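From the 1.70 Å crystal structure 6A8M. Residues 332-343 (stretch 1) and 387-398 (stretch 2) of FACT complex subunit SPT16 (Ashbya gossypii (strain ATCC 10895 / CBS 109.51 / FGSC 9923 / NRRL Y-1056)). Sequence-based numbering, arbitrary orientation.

Stretch 1, residues 332-343: LLRVGATPKQIY
Stretch 2 (387-398) RKVENGDCFNIS

Two turn-bearing segments of one chain meet here, and V389 is the centre of the contact. Stretch 1 leaves a helix at L333, makes a type II beta turn from R334 to A337, and re-enters a helix at P339. Stretch 2 runs extended through R387, K388 and V389, makes its own type II turn from E390 to D393, and continues as a strand from C394. Each turn is closed by a backbone bond, A337 N to R334 O at 2.9 Å and D393 N to E390 O at 3.1 Å. Each has glycine at its third position, G336 (phi/psi 94/-16) and G392 (95/-9), where a CB would jam against the preceding carbonyl oxygen.

The backbones run antiparallel: V335 lies by V389 (CA to CA 4.9 Å), and T338 by K388 (CA to CA 4.8 Å). V389 bonds through both its amide and its carbonyl. G336 N donates to V389 O at 2.8 Å and 175°, and V389 N donates to A337 O at 2.8 Å and 164°. CA-H...O contacts supplement this pair: V335 CA to V389 O, 3.5 Å; K388 CA to A337 O, 3.4 Å; and T338 CA to R387 O, 3.3 Å. R387 O also lies 3.2 Å from P339 CD, but this buried oxygen finds no hydrogen-bond donor.

The apolar side chains gather around V389 (chi1 t), whose CB points toward stretch 1. Its CG2 meets I342 CD1 at 3.8 Å, L333 CD2 at 4.2 Å and A337 CB at 4.5 Å; I342 (m, t) reaches it from the first turn of the helix, while alanine adds a small apolar surface. L333, with chi1 off-well at -113° and chi2 t, starts sideways, but its end comes nearer. Its CD2 sits over one face of the F395 ring (chi1 m, chi2 -90°), 4.2 Å from the centroid and 22° off the normal, a CH-pi contact; its CD1 lies 4.2 Å from I397 CD1 (I397 m, m). F395 and I397, two apart on the strand, both direct CB toward stretch 1, so one branched leucine can touch both.

Polar side chains brace each segment internally. T338 (p) caps the helix: Q341 N donates to T338 OG1 at 3.0 Å, and T338 N returns a bond to Q341 OE1, also 3.0 Å (Q341 m, t). Proline suits the next position, since a first-turn residue needs no amide hydrogen for helical bonding. In stretch 2, E390 N donates to D393 OD2 at 2.9 Å (D393 m), tying aspartate across its turn.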

# COMPACT_ATOMS: atom_id res chain seq x y z
N LEU A 332 16.09 -12.61 -8.62
CA LEU A 332 14.82 -13.34 -8.63
C LEU A 332 13.64 -12.49 -9.08
O LEU A 332 12.64 -13.05 -9.56
CB LEU A 332 14.54 -13.91 -7.24
CG LEU A 332 15.60 -14.89 -6.76
CD1 LEU A 332 15.41 -15.21 -5.29
CD2 LEU A 332 15.54 -16.17 -7.60
N LEU A 333 13.71 -11.18 -8.92
CA LEU A 333 12.60 -10.29 -9.28
C LEU A 333 12.59 -10.11 -10.80
O LEU A 333 13.20 -9.20 -11.34
CB LEU A 333 12.76 -8.96 -8.57
CG LEU A 333 11.78 -8.53 -7.50
CD1 LEU A 333 11.96 -7.05 -7.26
CD2 LEU A 333 10.33 -8.89 -7.88
N ARG A 334 11.88 -11.00 -11.50
CA ARG A 334 11.91 -11.03 -12.95
C ARG A 334 10.49 -11.06 -13.50
O ARG A 334 9.59 -11.65 -12.91
CB ARG A 334 12.67 -12.26 -13.44
CG ARG A 334 14.07 -12.35 -12.86
N VAL A 335 10.30 -10.42 -14.67
CA VAL A 335 8.99 -10.40 -15.31
C VAL A 335 8.55 -11.82 -15.60
O VAL A 335 9.29 -12.63 -16.17
CB VAL A 335 9.04 -9.56 -16.60
CG1 VAL A 335 7.72 -9.66 -17.35
CG2 VAL A 335 9.37 -8.12 -16.28
N GLY A 336 7.32 -12.14 -15.20
CA GLY A 336 6.81 -13.49 -15.33
C GLY A 336 6.99 -14.35 -14.10
O GLY A 336 6.34 -15.40 -13.99
N ALA A 337 7.86 -13.96 -13.18
CA ALA A 337 8.10 -14.78 -11.99
C ALA A 337 6.88 -14.77 -11.08
O ALA A 337 6.17 -13.76 -10.96
CB ALA A 337 9.32 -14.29 -11.22
N THR A 338 6.62 -15.94 -10.43
CA THR A 338 5.57 -16.03 -9.42
C THR A 338 6.11 -15.66 -8.05
O THR A 338 7.32 -15.73 -7.80
CB THR A 338 4.99 -17.44 -9.36
OG1 THR A 338 6.01 -18.37 -8.99
CG2 THR A 338 4.43 -17.90 -10.72
N PRO A 339 5.24 -15.22 -7.14
CA PRO A 339 5.66 -15.08 -5.73
C PRO A 339 6.39 -16.30 -5.20
O PRO A 339 7.40 -16.18 -4.49
CB PRO A 339 4.32 -14.87 -5.01
CG PRO A 339 3.44 -14.18 -6.09
CD PRO A 339 3.84 -14.81 -7.37
N LYS A 340 5.88 -17.49 -5.53
CA LYS A 340 6.47 -18.73 -5.06
C LYS A 340 7.90 -18.90 -5.56
O LYS A 340 8.78 -19.30 -4.79
CB LYS A 340 5.62 -19.92 -5.50
CG LYS A 340 6.17 -21.27 -5.06
CD LYS A 340 5.23 -22.37 -5.48
CE LYS A 340 5.82 -23.74 -5.21
NZ LYS A 340 4.93 -24.84 -5.70
N GLN A 341 8.15 -18.61 -6.84
CA GLN A 341 9.52 -18.72 -7.35
C GLN A 341 10.45 -17.75 -6.63
O GLN A 341 11.60 -18.09 -6.32
CB GLN A 341 9.53 -18.47 -8.86
CG GLN A 341 8.95 -19.60 -9.66
CD GLN A 341 8.67 -19.24 -11.10
OE1 GLN A 341 8.49 -18.08 -11.45
NE2 GLN A 341 8.63 -20.25 -11.96
N ILE A 342 9.97 -16.54 -6.36
CA ILE A 342 10.80 -15.56 -5.67
C ILE A 342 11.07 -16.01 -4.24
O ILE A 342 12.22 -16.07 -3.80
CB ILE A 342 10.11 -14.18 -5.70
CG1 ILE A 342 9.97 -13.68 -7.13
CG2 ILE A 342 10.89 -13.18 -4.87
CD1 ILE A 342 8.93 -12.59 -7.29
N TYR A 343 10.01 -16.33 -3.49
CA TYR A 343 10.22 -16.76 -2.11
C TYR A 343 11.09 -18.02 -2.05
O TYR A 343 12.02 -18.11 -1.25
CB TYR A 343 8.88 -17.00 -1.40
CG TYR A 343 9.11 -17.35 0.04
CD1 TYR A 343 9.46 -16.37 0.96
CD2 TYR A 343 9.06 -18.68 0.46
CE1 TYR A 343 9.73 -16.68 2.27
CE2 TYR A 343 9.33 -19.01 1.78
CZ TYR A 343 9.67 -18.00 2.67
OH TYR A 343 9.94 -18.31 3.97
N ARG A 387 0.05 -15.42 -9.35
CA ARG A 387 0.34 -14.08 -9.82
C ARG A 387 1.70 -14.09 -10.50
O ARG A 387 2.52 -14.99 -10.28
CB ARG A 387 0.34 -13.05 -8.67
CG ARG A 387 -0.93 -13.05 -7.86
CD ARG A 387 -2.11 -12.57 -8.66
NE ARG A 387 -1.95 -11.19 -9.12
CZ ARG A 387 -2.34 -10.13 -8.44
NH1 ARG A 387 -2.92 -10.27 -7.25
NH2 ARG A 387 -2.16 -8.91 -8.95
N LYS A 388 1.92 -13.09 -11.35
CA LYS A 388 3.13 -12.98 -12.14
C LYS A 388 3.64 -11.55 -12.07
O LYS A 388 2.85 -10.61 -12.18
CB LYS A 388 2.87 -13.39 -13.60
CG LYS A 388 2.73 -14.90 -13.77
CD LYS A 388 2.62 -15.34 -15.21
CE LYS A 388 2.54 -16.86 -15.27
NZ LYS A 388 2.76 -17.41 -16.63
N VAL A 389 4.94 -11.39 -11.84
CA VAL A 389 5.55 -10.07 -11.85
C VAL A 389 5.43 -9.47 -13.24
O VAL A 389 5.64 -10.15 -14.25
CB VAL A 389 7.03 -10.15 -11.43
CG1 VAL A 389 7.71 -8.81 -11.63
CG2 VAL A 389 7.15 -10.59 -9.97
N GLU A 390 5.08 -8.19 -13.30
CA GLU A 390 5.01 -7.48 -14.57
C GLU A 390 5.86 -6.23 -14.49
O GLU A 390 6.04 -5.67 -13.41
CB GLU A 390 3.58 -7.05 -14.91
CG GLU A 390 2.55 -8.16 -15.15
CD GLU A 390 1.13 -7.58 -15.18
OE1 GLU A 390 0.65 -7.24 -16.29
OE2 GLU A 390 0.52 -7.41 -14.10
N ASN A 391 6.37 -5.79 -15.64
CA ASN A 391 7.00 -4.48 -15.72
C ASN A 391 6.02 -3.43 -15.21
O ASN A 391 4.83 -3.45 -15.54
CB ASN A 391 7.42 -4.19 -17.17
CG ASN A 391 8.23 -2.91 -17.30
OD1 ASN A 391 8.79 -2.40 -16.32
ND2 ASN A 391 8.32 -2.38 -18.52
N GLY A 392 6.53 -2.52 -14.37
CA GLY A 392 5.71 -1.49 -13.75
C GLY A 392 5.19 -1.82 -12.38
O GLY A 392 4.61 -0.94 -11.70
N ASP A 393 5.34 -3.07 -11.94
CA ASP A 393 4.99 -3.40 -10.57
C ASP A 393 5.97 -2.76 -9.60
O ASP A 393 7.16 -2.63 -9.89
CB ASP A 393 5.01 -4.92 -10.36
CG ASP A 393 3.81 -5.62 -10.98
OD1 ASP A 393 2.90 -4.93 -11.48
OD2 ASP A 393 3.83 -6.87 -11.01
N CYS A 394 5.46 -2.39 -8.43
CA CYS A 394 6.28 -1.87 -7.35
C CYS A 394 6.15 -2.80 -6.16
O CYS A 394 5.03 -3.14 -5.77
CB CYS A 394 5.84 -0.46 -6.96
SG CYS A 394 6.88 0.32 -5.70
N PHE A 395 7.29 -3.19 -5.57
CA PHE A 395 7.27 -4.11 -4.45
C PHE A 395 7.86 -3.49 -3.19
O PHE A 395 8.77 -2.66 -3.23
CB PHE A 395 8.05 -5.41 -4.77
CG PHE A 395 7.41 -6.21 -5.85
CD1 PHE A 395 6.47 -7.19 -5.54
CD2 PHE A 395 7.71 -5.95 -7.18
CE1 PHE A 395 5.84 -7.90 -6.55
CE2 PHE A 395 7.10 -6.67 -8.19
CZ PHE A 395 6.16 -7.64 -7.86
N ASN A 396 7.30 -3.92 -2.06
CA ASN A 396 7.94 -3.86 -0.75
C ASN A 396 8.70 -5.17 -0.59
O ASN A 396 8.09 -6.21 -0.37
CB ASN A 396 6.88 -3.67 0.32
CG ASN A 396 7.42 -3.77 1.72
OD1 ASN A 396 8.61 -3.63 1.95
ND2 ASN A 396 6.52 -4.00 2.68
N ILE A 397 10.02 -5.14 -0.75
CA ILE A 397 10.84 -6.34 -0.55
C ILE A 397 11.33 -6.26 0.89
O ILE A 397 12.19 -5.44 1.22
CB ILE A 397 12.01 -6.40 -1.55
CG1 ILE A 397 11.50 -6.36 -2.99
CG2 ILE A 397 12.86 -7.64 -1.31
CD1 ILE A 397 10.63 -7.57 -3.36
N SER A 398 10.74 -7.10 1.76
CA SER A 398 10.96 -7.00 3.20
C SER A 398 11.29 -8.39 3.71
O SER A 398 10.50 -9.32 3.53
CB SER A 398 9.71 -6.45 3.90
OG SER A 398 9.84 -6.59 5.32